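PDB 4QYT: uncharacterized protein C22E12.03c from Schizosaccharomyces pombe, which catalyses the glutathione-independent conversion of methylglyoxal to D-lactate and helps protect the cell against reactive oxygen species. Local coordinates for residues C8-D13 and A77-G82; I34-V39 and Y56-Y61; Q73-I78 and P106-G111; N127-G132 and V153-L158. All blocks are in the same frame, centred on the assembly; numbering follows the deposited sequence.

Contact 1: C8-D13 and A77-G82; sequences CLFVAD and AIIPGG
The Phe10 ring meets the 77-82 segment with its edge directed at the Ile78 carbonyl: Ile78 O sits near the ring plane, 3.7 Å from Phe10 CD2. Ala77 CB and Ile79 CG1 approach obliquely, 4.2 Å from Phe10 CE2 and CD2 respectively. One face carries Cys8 SG, 3.8 Å above the plane and over the centre; the ring also meets that of Phe70, their planes close to parallel. Phe10 CG stands anti to the carbonyl carbon (chi1 -76°), which starts the side chain off beside its own backbone N, the atom that bonds to Ile78 O at 2.9 Å. The companion bond runs from Ile78 N to Cys8 O, also at 2.9 Å. On the other face of the sheet Leu9 CD1 packs on Ile78 CG2 at 3.6 Å, under Phe20 and Trp24 of helix 17-29. The ladder stops at Pro80, which has no N-H to offer: its CD lies 3.0 Å from Phe10 O, and that buried carbonyl has no hydrogen-bond partner in the model. Beyond this point the chain turns through Gly81 to Gly82, the N-cap of helix 83-90. Gly82 N bonds to the sulfinic acid at position 114, the oxidised cysteine, and Gly81 N weakly to Glu19. These adjacent parallel strands belong to the central sheet of the Rossmann-like DJ-1/PfpI fold, the loop after 76-79 leading to the modified cysteine.

Contact 2: I34-V39 and Y56-Y61; sequences IDSVYV and YANRSY. With EDO (1,2-ethanediol), chain E.
Backbone bonds from Ser36 and Tyr38 to Arg59 and Tyr61 make a short parallel ladder: Arg59 N to Ser36 O, Tyr38 N to Arg59 O at 2.8 Å, and Tyr61 N to Tyr38 O. At one end of it, side chains and backbone bond reciprocally. Ser36 N donates to Asn58 OD1 at 2.9 Å, and Asn58 N donates almost straight (163°) to Ser36 OG at 2.8 Å. The same OG shares a hydrogen bond of 2.6 Å with O2 of a 1,2-ethanediol, probably from the crystallisation liquor. A water joins Tyr38 O to Ser60 OG at the other end, and Tyr56 OH bonds to Tyr56 of the second subunit. The charged pair is looser: Asp35 OD2 and Arg59 NH1 are 4.4 Å apart, Asp35 bonding to Tyr74 OH and Arg59 forming a salt bridge with Glu63. Among apolar contacts, Tyr38 CB rests 3.6 Å from Ala57 CB. Val39 CG2 lies 3.8 Å above one face of the Tyr61 ring, offset toward the rim, a CH-pi contact. An alanine at Tyr61 would probably deprive Val39 CG2 of the ring face it packs on and Phe94 of its edge-to-face partner, though CB would still touch Val37 CG1. Strand 34-39 is flanked by 59-60, outermost in this chain's sheet, and by 7-12, while helix 17-29 brings Phe20 against Ser36 and Trp24 against Asn58.

Contact 3: Q73-I78 and P106-G111; sequences QYDIAI and PNKWIG
Lys108 reaches the loop just ahead of strand 76-79 and puts NZ 2.9 Å from Tyr74 O, in a hydrogen bond whose donor is tilted 30° from the carbonyl plane. NZ also makes a salt bridge to Asp75 OD1, weak as a hydrogen bond at 3.3 Å, and a third bond to Ala71 O beyond the two segments. The bend at chi2 (-61°) sets CD 3.7 Å from Asp75 O, so the aliphatic chain lies against the backbone it grips. An alanine in its place would probably leave the carbonyls of Ala71 and Tyr74 without this donor, and the Asp75 carboxylate without this ammonium group. A water bridges Asp75 OD1 and Asn107 O, 2.7 Å from each. Next comes the parallel ladder: Trp109 N to Asp75 O, Ala77 N to Trp109 O and Gly111 N to Ala77 O, the last at 2.9 Å. These adjacent strands are the two ends of a beta-alpha-beta crossover whose connection holds helices 83-90 and 93-102. On one face of the sheet Ile76 CG1 touches Trp109 CB at 3.9 Å, and Val178 of helix 167-178 packs on both residues. On the other face Phe102 of helix 93-102 touches Ala77, Ile110 and the Lys108 side chain. Further out, Arg59 NH1 donates to Gln73 OE1.

Contact 4: N127-G132 and V153-L158; sequences NKQITG and VLEENL
Glu155 extends its carboxylate to two successive backbone N-H groups, Lys128 N and Gln129 N, from the type II' turn of a beta-hairpin at the antiparallel edge of the central sheet. Its side chain is straight, with CG anti to the backbone N (chi1 180°) and CD continuing the line. OE1 takes Gln129 N on its syn lone pair at 2.8 Å. OE2 accepts Lys128 N at the same 2.8 Å, also from the syn side but 32° out of the carboxylate plane. Two N-H dipoles gripping both oxygens fix the group's rotation and would probably favour its charged form. Asn127 holds CG in the crowded position between backbone N and carbonyl carbon (chi1 52°), where it meets Leu158 CD2 at 3.6 Å, the two side chains crossing at about a right angle. Its CB lies 3.6 Å from Glu155 CD, while ND2 turns back to donate to Gln129 O, tying the 127-129 bend to itself. At the other end Val153 CG2, anti to the carbonyl carbon, packs on Thr131 CB at 3.7 Å. Thr131 OG1 bonds to Leu148 O, and its methyl, CG2, stands 3.8 Å from Val153 CG2.

Contacts 2, 1 and 3 follow one another across the central sheet, the last two sharing Ala77 and Ile78; contact 4 joins its far edge, through 153-158, to strand 129-130 of a small separate sheet. Leu9 N to Asp35 O (2.9 Å) joins contacts 1 and 2. Contacts 2 and 3 also touch, Val37 CG2 lying 3.9 Å from Tyr74 OH. Asn157 couples contacts 3 and 4, its ND2 2.8 Å from Lys108 O. Contacts 2 and 4 lie on opposite sides of the chain's centre, their own centres about 25 Å apart. Contact 1 is next to the presumed active site, the Pro80 side chain about 4 Å from that of Glu19; in contact 4 Thr131's is about 8 Å from His133's.

Contact 1: C8-D13 and A77-G82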
loop_
_atom_site.group_PDB
_atom_site.type_symbol
_atom_site.label_atom_id
_atom_site.label_comp_id
_atom_site.label_asym_id
_atom_site.label_seq_id
_atom_site.Cartn_x
_atom_site.Cartn_y
_atom_site.Cartn_z
ATOM N N CYS A 8 -7.589 -14.896 3.868
ATOM C CA CYS A 8 -6.406 -15.247 3.087
ATOM C C CYS A 8 -6.172 -14.186 2.022
ATOM O O CYS A 8 -7.045 -13.967 1.166
ATOM C CB CYS A 8 -6.619 -16.581 2.380
ATOM S SG CYS A 8 -5.338 -16.964 1.180
ATOM N N LEU A 9 -5.001 -13.561 2.071
ATOM C CA LEU A 9 -4.557 -12.666 1.005
ATOM C C LEU A 9 -3.524 -13.450 0.187
ATOM O O LEU A 9 -2.413 -13.702 0.625
ATOM C CB LEU A 9 -3.981 -11.410 1.651
ATOM C CG LEU A 9 -3.512 -10.306 0.758
ATOM C CD1 LEU A 9 -4.321 -9.981 -0.415
ATOM C CD2 LEU A 9 -3.163 -9.077 1.552
ATOM N N PHE A 10 -3.960 -13.892 -1.003
ATOM C CA PHE A 10 -3.021 -14.585 -1.882
ATOM C C PHE A 10 -1.963 -13.617 -2.366
ATOM O O PHE A 10 -2.207 -12.431 -2.583
ATOM C CB PHE A 10 -3.761 -15.189 -3.079
ATOM C CG PHE A 10 -4.530 -16.441 -2.776
ATOM C CD1 PHE A 10 -3.866 -17.613 -2.446
ATOM C CD2 PHE A 10 -5.916 -16.503 -2.878
ATOM C CE1 PHE A 10 -4.561 -18.795 -2.231
ATOM C CE2 PHE A 10 -6.595 -17.692 -2.684
ATOM C CZ PHE A 10 -5.927 -18.840 -2.364
ATOM N N VAL A 11 -0.788 -14.170 -2.666
ATOM C CA VAL A 11 0.342 -13.381 -3.128
ATOM C C VAL A 11 1.222 -14.280 -3.983
ATOM O O VAL A 11 1.367 -15.468 -3.699
ATOM C CB VAL A 11 1.106 -12.720 -1.959
ATOM C CG1 VAL A 11 1.817 -13.755 -1.085
ATOM C CG2 VAL A 11 2.065 -11.628 -2.399
ATOM N N ALA A 12 1.821 -13.708 -5.019
ATOM C CA ALA A 12 2.713 -14.431 -5.905
ATOM C C ALA A 12 3.880 -13.503 -6.229
ATOM O O ALA A 12 3.796 -12.287 -6.046
ATOM C CB ALA A 12 1.955 -14.806 -7.175
ATOM N N ASP A 13 4.944 -14.049 -6.809
ATOM C CA ASP A 13 5.922 -13.159 -7.422
ATOM C C ASP A 13 5.207 -12.293 -8.447
ATOM O O ASP A 13 4.417 -12.780 -9.252
ATOM C CB ASP A 13 7.066 -13.995 -8.014
ATOM C CG ASP A 13 7.793 -14.750 -6.952
ATOM O OD1 ASP A 13 8.346 -14.135 -6.045
ATOM O OD2 ASP A 13 7.687 -15.998 -6.926
ATOM N N ALA A 77 -11.237 -14.873 0.577
ATOM C CA ALA A 77 -10.081 -15.062 -0.298
ATOM C C ALA A 77 -9.891 -13.809 -1.122
ATOM O O ALA A 77 -10.836 -13.394 -1.786
ATOM C CB ALA A 77 -10.296 -16.253 -1.212
ATOM N N ILE A 78 -8.692 -13.246 -1.090
ATOM C CA ILE A 78 -8.396 -12.000 -1.815
ATOM C C ILE A 78 -7.284 -12.283 -2.824
ATOM O O ILE A 78 -6.231 -12.817 -2.492
ATOM C CB ILE A 78 -7.966 -10.880 -0.830
ATOM C CG1 ILE A 78 -9.033 -10.658 0.252
ATOM C CG2 ILE A 78 -7.672 -9.591 -1.619
ATOM C CD1 ILE A 78 -8.624 -9.676 1.306
ATOM N N ILE A 79 -7.528 -11.776 -4.041
ATOM C CA ILE A 79 -6.625 -11.932 -5.162
ATOM C C ILE A 79 -6.245 -10.539 -5.618
ATOM O O ILE A 79 -7.064 -9.774 -6.182
ATOM C CB ILE A 79 -7.220 -12.755 -6.313
ATOM C CG1 ILE A 79 -7.808 -14.036 -5.734
ATOM C CG2 ILE A 79 -6.097 -13.128 -7.282
ATOM C CD1 ILE A 79 -8.507 -14.928 -6.731
ATOM N N PRO A 80 -5.009 -10.151 -5.302
ATOM C CA PRO A 80 -4.537 -8.853 -5.754
ATOM C C PRO A 80 -4.011 -8.927 -7.196
ATOM O O PRO A 80 -3.886 -10.009 -7.779
ATOM C CB PRO A 80 -3.424 -8.540 -4.745
ATOM C CG PRO A 80 -2.876 -9.923 -4.389
ATOM C CD PRO A 80 -4.038 -10.841 -4.432
ATOM N N GLY A 81 -3.676 -7.742 -7.732
ATOM C CA GLY A 81 -3.186 -7.637 -9.093
ATOM C C GLY A 81 -1.691 -7.453 -9.196
ATOM O O GLY A 81 -0.933 -8.002 -8.407
ATOM N N GLY A 82 -1.295 -6.641 -10.171
ATOM C CA GLY A 82 0.049 -6.715 -10.716
ATOM C C GLY A 82 0.069 -7.717 -11.859
ATOM O O GLY A 82 -0.491 -8.807 -11.726
#

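Contact 2: I34-V39 and Y56-Y61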
loop_
_atom_site.group_PDB
_atom_site.type_symbol
_atom_site.label_atom_id
_atom_site.label_comp_id
_atom_site.label_asym_id
_atom_site.label_seq_id
_atom_site.Cartn_x
_atom_site.Cartn_y
_atom_site.Cartn_z
ATOM N N ILE A 34 -5.590 -12.503 9.449
ATOM C CA ILE A 34 -5.267 -12.511 8.028
ATOM C C ILE A 34 -3.897 -13.126 7.838
ATOM O O ILE A 34 -2.956 -12.765 8.556
ATOM C CB ILE A 34 -5.383 -11.096 7.400
ATOM C CG1 ILE A 34 -5.156 -11.135 5.898
ATOM C CG2 ILE A 34 -4.485 -10.066 8.083
ATOM C CD1 ILE A 34 -5.618 -9.877 5.194
ATOM N N ASP A 35 -3.813 -14.042 6.866
ATOM C CA ASP A 35 -2.553 -14.645 6.452
ATOM C C ASP A 35 -2.284 -14.262 5.003
ATOM O O ASP A 35 -3.210 -14.269 4.203
ATOM C CB ASP A 35 -2.606 -16.188 6.474
ATOM C CG ASP A 35 -2.696 -16.821 7.843
ATOM O OD1 ASP A 35 -2.210 -16.217 8.820
ATOM O OD2 ASP A 35 -3.212 -17.947 7.908
ATOM N N SER A 36 -1.014 -14.071 4.665
ATOM C CA SER A 36 -0.608 -14.050 3.268
ATOM C C SER A 36 -0.205 -15.452 2.875
ATOM O O SER A 36 0.509 -16.146 3.607
ATOM C CB SER A 36 0.525 -13.054 3.033
ATOM O OG SER A 36 1.625 -13.339 3.883
ATOM N N VAL A 37 -0.719 -15.878 1.721
ATOM C CA VAL A 37 -0.539 -17.248 1.226
ATOM C C VAL A 37 0.069 -17.186 -0.159
ATOM O O VAL A 37 -0.566 -16.716 -1.117
ATOM C CB VAL A 37 -1.869 -18.026 1.243
ATOM C CG1 VAL A 37 -1.668 -19.409 0.672
ATOM C CG2 VAL A 37 -2.466 -18.098 2.660
ATOM N N TYR A 38 1.329 -17.632 -0.245
ATOM C CA TYR A 38 2.154 -17.504 -1.437
ATOM C C TYR A 38 1.942 -18.682 -2.374
ATOM O O TYR A 38 1.991 -19.854 -1.960
ATOM C CB TYR A 38 3.616 -17.430 -0.993
ATOM C CG TYR A 38 4.655 -17.545 -2.084
ATOM C CD1 TYR A 38 4.753 -16.584 -3.096
ATOM C CD2 TYR A 38 5.604 -18.545 -2.056
ATOM C CE1 TYR A 38 5.785 -16.620 -4.043
ATOM C CE2 TYR A 38 6.605 -18.596 -3.008
ATOM C CZ TYR A 38 6.727 -17.619 -3.983
ATOM O OH TYR A 38 7.737 -17.753 -4.908
ATOM N N VAL A 39 1.825 -18.348 -3.655
ATOM C CA VAL A 39 1.796 -19.293 -4.731
ATOM C C VAL A 39 3.028 -19.007 -5.588
ATOM O O VAL A 39 3.105 -18.011 -6.295
ATOM C CB VAL A 39 0.526 -19.120 -5.572
ATOM C CG1 VAL A 39 0.512 -20.047 -6.787
ATOM C CG2 VAL A 39 -0.705 -19.316 -4.713
ATOM N N TYR A 56 8.382 -11.564 2.983
ATOM C CA TYR A 56 8.016 -12.951 3.376
ATOM C C TYR A 56 6.531 -13.117 3.515
ATOM O O TYR A 56 5.857 -12.413 4.246
ATOM C CB TYR A 56 8.616 -13.361 4.720
ATOM C CG TYR A 56 10.084 -13.622 4.644
ATOM C CD1 TYR A 56 10.580 -14.807 4.113
ATOM C CD2 TYR A 56 10.984 -12.678 5.105
ATOM C CE1 TYR A 56 11.941 -15.000 4.016
ATOM C CE2 TYR A 56 12.337 -12.918 5.100
ATOM C CZ TYR A 56 12.815 -14.074 4.548
ATOM O OH TYR A 56 14.163 -14.266 4.401
ATOM N N ALA A 57 6.017 -14.100 2.807
ATOM C CA ALA A 57 4.637 -14.473 3.034
ATOM C C ALA A 57 4.558 -15.304 4.299
ATOM O O ALA A 57 5.495 -16.009 4.666
ATOM C CB ALA A 57 4.094 -15.234 1.863
ATOM N N ASN A 58 3.385 -15.315 4.925
ATOM C CA ASN A 58 3.200 -16.145 6.116
ATOM C C ASN A 58 3.207 -17.637 5.845
ATOM O O ASN A 58 3.647 -18.419 6.681
ATOM C CB ASN A 58 1.846 -15.823 6.778
ATOM C CG ASN A 58 1.706 -14.420 7.289
ATOM O OD1 ASN A 58 0.732 -13.766 7.013
ATOM N ND2 ASN A 58 2.703 -13.929 7.997
ATOM N N ARG A 59 2.616 -18.016 4.717
ATOM C CA ARG A 59 2.383 -19.406 4.337
ATOM C C ARG A 59 2.682 -19.596 2.866
ATOM O O ARG A 59 2.583 -18.653 2.082
ATOM C CB ARG A 59 0.941 -19.842 4.611
ATOM C CG ARG A 59 0.465 -19.583 6.024
ATOM C CD ARG A 59 -0.892 -20.226 6.274
ATOM N NE ARG A 59 -0.791 -21.678 6.246
ATOM C CZ ARG A 59 -1.788 -22.512 6.438
ATOM N NH1 ARG A 59 -3.023 -22.086 6.404
ATOM N NH2 ARG A 59 -1.523 -23.791 6.637
ATOM N N SER A 60 2.966 -20.844 2.499
ATOM C CA SER A 60 2.846 -21.304 1.136
ATOM C C SER A 60 1.519 -22.024 0.957
ATOM O O SER A 60 1.097 -22.776 1.823
ATOM C CB SER A 60 3.972 -22.280 0.812
ATOM O OG SER A 60 3.708 -22.930 -0.417
ATOM N N TYR A 61 0.901 -21.883 -0.213
ATOM C CA TYR A 61 -0.324 -22.610 -0.494
ATOM C C TYR A 61 -0.113 -24.119 -0.436
ATOM O O TYR A 61 -1.070 -24.860 -0.229
ATOM C CB TYR A 61 -0.970 -22.218 -1.811
ATOM C CG TYR A 61 -0.425 -22.865 -3.049
ATOM C CD1 TYR A 61 0.874 -22.714 -3.463
ATOM C CD2 TYR A 61 -1.257 -23.589 -3.882
ATOM C CE1 TYR A 61 1.339 -23.260 -4.642
ATOM C CE2 TYR A 61 -0.808 -24.129 -5.073
ATOM C CZ TYR A 61 0.508 -23.990 -5.433
ATOM O OH TYR A 61 0.968 -24.521 -6.630
HETATM C C1 EDO E . 4.115 -11.273 6.254
HETATM O O1 EDO E . 5.265 -10.635 5.815
HETATM C C2 EDO E . 2.746 -10.919 5.633
HETATM O O2 EDO E . 2.840 -11.113 4.290
HETATM O O HOH W 1 4.021 -21.788 -3.240
#

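Contact 3: Q73-I78 and P106-G111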
loop_
_atom_site.group_PDB
_atom_site.type_symbol
_atom_site.label_atom_id
_atom_site.label_comp_id
_atom_site.label_asym_id
_atom_site.label_seq_id
_atom_site.Cartn_x
_atom_site.Cartn_y
_atom_site.Cartn_z
ATOM N N GLN A 73 -10.472 -23.336 6.746
ATOM C CA GLN A 73 -9.540 -22.425 7.408
ATOM C C GLN A 73 -9.854 -20.953 7.199
ATOM O O GLN A 73 -9.516 -20.137 8.075
ATOM C CB GLN A 73 -8.104 -22.691 6.945
ATOM C CG GLN A 73 -7.606 -24.075 7.300
ATOM C CD GLN A 73 -6.147 -24.256 6.941
ATOM O OE1 GLN A 73 -5.294 -23.462 7.326
ATOM N NE2 GLN A 73 -5.837 -25.303 6.180
ATOM N N TYR A 74 -10.415 -20.590 6.061
ATOM C CA TYR A 74 -10.571 -19.189 5.664
ATOM C C TYR A 74 -11.985 -18.926 5.224
ATOM O O TYR A 74 -12.659 -19.790 4.660
ATOM C CB TYR A 74 -9.595 -18.825 4.524
ATOM C CG TYR A 74 -8.165 -18.953 4.892
ATOM C CD1 TYR A 74 -7.536 -18.023 5.716
ATOM C CD2 TYR A 74 -7.398 -19.990 4.416
ATOM C CE1 TYR A 74 -6.200 -18.145 6.063
ATOM C CE2 TYR A 74 -6.069 -20.122 4.742
ATOM C CZ TYR A 74 -5.467 -19.206 5.604
ATOM O OH TYR A 74 -4.131 -19.366 5.918
ATOM N N ASP A 75 -12.431 -17.693 5.466
ATOM C CA ASP A 75 -13.739 -17.218 5.035
ATOM C C ASP A 75 -13.699 -16.225 3.894
ATOM O O ASP A 75 -14.723 -16.012 3.231
ATOM C CB ASP A 75 -14.464 -16.571 6.243
ATOM C CG ASP A 75 -14.474 -17.477 7.420
ATOM O OD1 ASP A 75 -15.078 -18.567 7.294
ATOM O OD2 ASP A 75 -13.740 -17.206 8.392
ATOM N N ILE A 76 -12.567 -15.546 3.717
ATOM C CA ILE A 76 -12.418 -14.545 2.663
ATOM C C ILE A 76 -11.131 -14.899 1.913
ATOM O O ILE A 76 -10.107 -15.154 2.526
ATOM C CB ILE A 76 -12.335 -13.114 3.224
ATOM C CG1 ILE A 76 -13.538 -12.776 4.102
ATOM C CG2 ILE A 76 -12.163 -12.098 2.094
ATOM C CD1 ILE A 76 -13.606 -11.321 4.514
ATOM N N ALA A 77 -11.237 -14.873 0.577
ATOM C CA ALA A 77 -10.081 -15.062 -0.298
ATOM C C ALA A 77 -9.891 -13.809 -1.122
ATOM O O ALA A 77 -10.836 -13.394 -1.786
ATOM C CB ALA A 77 -10.296 -16.253 -1.212
ATOM N N ILE A 78 -8.692 -13.246 -1.090
ATOM C CA ILE A 78 -8.396 -12.000 -1.815
ATOM C C ILE A 78 -7.284 -12.283 -2.824
ATOM O O ILE A 78 -6.231 -12.817 -2.492
ATOM C CB ILE A 78 -7.966 -10.880 -0.830
ATOM C CG1 ILE A 78 -9.033 -10.658 0.252
ATOM C CG2 ILE A 78 -7.672 -9.591 -1.619
ATOM C CD1 ILE A 78 -8.624 -9.676 1.306
ATOM N N PRO A 106 -22.881 -18.893 1.624
ATOM C CA PRO A 106 -23.136 -17.997 2.748
ATOM C C PRO A 106 -21.895 -17.837 3.615
ATOM O O PRO A 106 -21.223 -18.798 3.963
ATOM C CB PRO A 106 -24.289 -18.727 3.524
ATOM C CG PRO A 106 -24.960 -19.532 2.461
ATOM C CD PRO A 106 -23.863 -19.996 1.568
ATOM N N ASN A 107 -21.631 -16.601 3.994
ATOM C CA ASN A 107 -20.550 -16.260 4.890
ATOM C C ASN A 107 -19.159 -16.611 4.364
ATOM O O ASN A 107 -18.202 -16.678 5.143
ATOM C CB ASN A 107 -20.823 -16.792 6.287
ATOM C CG ASN A 107 -21.920 -16.014 6.980
ATOM O OD1 ASN A 107 -21.783 -14.789 7.124
ATOM N ND2 ASN A 107 -23.042 -16.635 7.251
ATOM N N LYS A 108 -19.028 -16.688 3.043
ATOM C CA LYS A 108 -17.734 -16.623 2.349
ATOM C C LYS A 108 -17.727 -15.382 1.473
ATOM O O LYS A 108 -18.791 -14.945 1.017
ATOM C CB LYS A 108 -17.522 -17.847 1.475
ATOM C CG LYS A 108 -17.489 -19.197 2.187
ATOM C CD LYS A 108 -16.372 -19.312 3.199
ATOM C CE LYS A 108 -16.235 -20.732 3.676
ATOM N NZ LYS A 108 -15.323 -20.854 4.872
ATOM N N TRP A 109 -16.537 -14.902 1.132
ATOM C CA TRP A 109 -16.394 -13.660 0.361
ATOM C C TRP A 109 -15.122 -13.780 -0.481
ATOM O O TRP A 109 -14.112 -14.349 -0.020
ATOM C CB TRP A 109 -16.283 -12.441 1.290
ATOM C CG TRP A 109 -17.451 -12.296 2.228
ATOM C CD1 TRP A 109 -17.579 -12.820 3.498
ATOM C CD2 TRP A 109 -18.724 -11.728 1.914
ATOM N NE1 TRP A 109 -18.847 -12.583 3.993
ATOM C CE2 TRP A 109 -19.557 -11.914 3.035
ATOM C CE3 TRP A 109 -19.251 -11.078 0.787
ATOM C CZ2 TRP A 109 -20.861 -11.479 3.064
ATOM C CZ3 TRP A 109 -20.566 -10.636 0.842
ATOM C CH2 TRP A 109 -21.309 -10.789 1.984
ATOM N N ILE A 110 -15.199 -13.230 -1.699
ATOM C CA ILE A 110 -14.057 -13.218 -2.627
ATOM C C ILE A 110 -13.795 -11.787 -3.025
ATOM O O ILE A 110 -14.740 -11.060 -3.385
ATOM C CB ILE A 110 -14.406 -14.009 -3.912
ATOM C CG1 ILE A 110 -14.856 -15.452 -3.614
ATOM C CG2 ILE A 110 -13.211 -14.015 -4.868
ATOM C CD1 ILE A 110 -15.776 -15.955 -4.688
ATOM N N GLY A 111 -12.520 -11.365 -2.992
ATOM C CA GLY A 111 -12.153 -10.091 -3.558
ATOM C C GLY A 111 -11.123 -10.271 -4.655
ATOM O O GLY A 111 -10.179 -11.053 -4.480
HETATM O O HOH W 2 -17.749 -18.708 6.804
#

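Contact 4: N127-G132 and V153-L158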
loop_
_atom_site.group_PDB
_atom_site.type_symbol
_atom_site.label_atom_id
_atom_site.label_comp_id
_atom_site.label_asym_id
_atom_site.label_seq_id
_atom_site.Cartn_x
_atom_site.Cartn_y
_atom_site.Cartn_z
ATOM N N ASN A 127 -21.073 -14.459 -12.509
ATOM C CA ASN A 127 -21.526 -13.095 -12.266
ATOM C C ASN A 127 -21.769 -12.362 -13.604
ATOM O O ASN A 127 -21.095 -12.597 -14.620
ATOM C CB ASN A 127 -20.542 -12.331 -11.355
ATOM C CG ASN A 127 -19.112 -12.394 -11.851
ATOM O OD1 ASN A 127 -18.528 -13.475 -11.937
ATOM N ND2 ASN A 127 -18.560 -11.241 -12.240
ATOM N N LYS A 128 -22.684 -11.403 -13.569
ATOM C CA LYS A 128 -22.995 -10.658 -14.770
ATOM C C LYS A 128 -22.107 -9.451 -14.972
ATOM O O LYS A 128 -21.859 -9.047 -16.098
ATOM C CB LYS A 128 -24.466 -10.230 -14.766
ATOM C CG LYS A 128 -25.444 -11.386 -14.605
ATOM C CD LYS A 128 -25.162 -12.488 -15.615
ATOM C CE LYS A 128 -25.830 -13.796 -15.218
ATOM N NZ LYS A 128 -27.298 -13.638 -15.016
ATOM N N GLN A 129 -21.809 -8.777 -13.873
ATOM C CA GLN A 129 -21.067 -7.516 -13.914
ATOM C C GLN A 129 -19.722 -7.657 -13.204
ATOM O O GLN A 129 -19.548 -8.546 -12.368
ATOM C CB GLN A 129 -21.888 -6.416 -13.244
ATOM C CG GLN A 129 -23.263 -6.240 -13.885
ATOM C CD GLN A 129 -24.011 -5.019 -13.387
ATOM O OE1 GLN A 129 -24.482 -4.203 -14.185
ATOM N NE2 GLN A 129 -24.263 -4.973 -12.080
ATOM N N ILE A 130 -18.782 -6.775 -13.535
ATOM C CA ILE A 130 -17.425 -6.860 -12.993
ATOM C C ILE A 130 -16.777 -5.519 -13.209
ATOM O O ILE A 130 -17.176 -4.746 -14.093
ATOM C CB ILE A 130 -16.637 -8.022 -13.649
ATOM C CG1 ILE A 130 -15.613 -8.623 -12.673
ATOM C CG2 ILE A 130 -16.065 -7.620 -15.014
ATOM C CD1 ILE A 130 -14.949 -9.880 -13.173
ATOM N N THR A 131 -15.721 -5.261 -12.457
ATOM C CA THR A 131 -14.761 -4.270 -12.905
ATOM C C THR A 131 -13.363 -4.826 -12.769
ATOM O O THR A 131 -13.183 -5.926 -12.274
ATOM C CB THR A 131 -14.924 -2.913 -12.189
ATOM O OG1 THR A 131 -14.213 -1.923 -12.938
ATOM C CG2 THR A 131 -14.402 -2.945 -10.787
ATOM N N GLY A 132 -12.396 -4.049 -13.216
ATOM C CA GLY A 132 -11.004 -4.442 -13.150
ATOM C C GLY A 132 -10.217 -3.316 -13.756
ATOM O O GLY A 132 -10.706 -2.181 -13.989
ATOM N N VAL A 153 -17.094 -2.995 -7.557
ATOM C CA VAL A 153 -18.344 -3.658 -7.912
ATOM C C VAL A 153 -18.527 -4.824 -6.932
ATOM O O VAL A 153 -17.598 -5.538 -6.607
ATOM C CB VAL A 153 -18.305 -4.188 -9.370
ATOM C CG1 VAL A 153 -19.534 -5.002 -9.696
ATOM C CG2 VAL A 153 -18.142 -3.038 -10.346
ATOM N N LEU A 154 -19.741 -4.959 -6.430
ATOM C CA LEU A 154 -20.122 -6.101 -5.640
ATOM C C LEU A 154 -21.293 -6.824 -6.313
ATOM O O LEU A 154 -22.304 -6.182 -6.602
ATOM C CB LEU A 154 -20.573 -5.627 -4.248
ATOM C CG LEU A 154 -21.193 -6.657 -3.299
ATOM C CD1 LEU A 154 -20.282 -7.813 -2.933
ATOM C CD2 LEU A 154 -21.706 -5.996 -2.035
ATOM N N GLU A 155 -21.143 -8.118 -6.570
ATOM C CA GLU A 155 -22.235 -8.929 -7.093
ATOM C C GLU A 155 -22.165 -10.239 -6.357
ATOM O O GLU A 155 -21.095 -10.814 -6.248
ATOM C CB GLU A 155 -22.126 -9.146 -8.601
ATOM C CG GLU A 155 -23.260 -9.994 -9.139
ATOM C CD GLU A 155 -23.283 -10.087 -10.647
ATOM O OE1 GLU A 155 -22.712 -9.192 -11.299
ATOM O OE2 GLU A 155 -23.962 -10.989 -11.165
ATOM N N GLU A 156 -23.292 -10.679 -5.796
ATOM C CA GLU A 156 -23.278 -11.808 -4.892
ATOM C C GLU A 156 -22.242 -11.582 -3.808
ATOM O O GLU A 156 -22.336 -10.573 -3.103
ATOM C CB GLU A 156 -23.120 -13.125 -5.660
ATOM C CG GLU A 156 -24.319 -13.409 -6.541
ATOM C CD GLU A 156 -25.586 -13.812 -5.769
ATOM O OE1 GLU A 156 -25.539 -14.040 -4.555
ATOM O OE2 GLU A 156 -26.677 -13.802 -6.346
ATOM N N ASN A 157 -21.278 -12.490 -3.634
ATOM C CA ASN A 157 -20.220 -12.314 -2.630
ATOM C C ASN A 157 -18.854 -12.102 -3.275
ATOM O O ASN A 157 -17.839 -12.351 -2.633
ATOM C CB ASN A 157 -20.186 -13.524 -1.683
ATOM C CG ASN A 157 -19.859 -14.819 -2.386
ATOM O OD1 ASN A 157 -20.003 -14.953 -3.609
ATOM N ND2 ASN A 157 -19.388 -15.781 -1.601
ATOM N N LEU A 158 -18.874 -11.524 -4.483
ATOM C CA LEU A 158 -17.661 -11.209 -5.245
ATOM C C LEU A 158 -17.502 -9.687 -5.300
ATOM O O LEU A 158 -18.365 -8.982 -5.859
ATOM C CB LEU A 158 -17.763 -11.753 -6.656
ATOM C CG LEU A 158 -16.594 -11.382 -7.591
ATOM C CD1 LEU A 158 -15.269 -11.942 -7.097
ATOM C CD2 LEU A 158 -16.900 -11.797 -9.023
#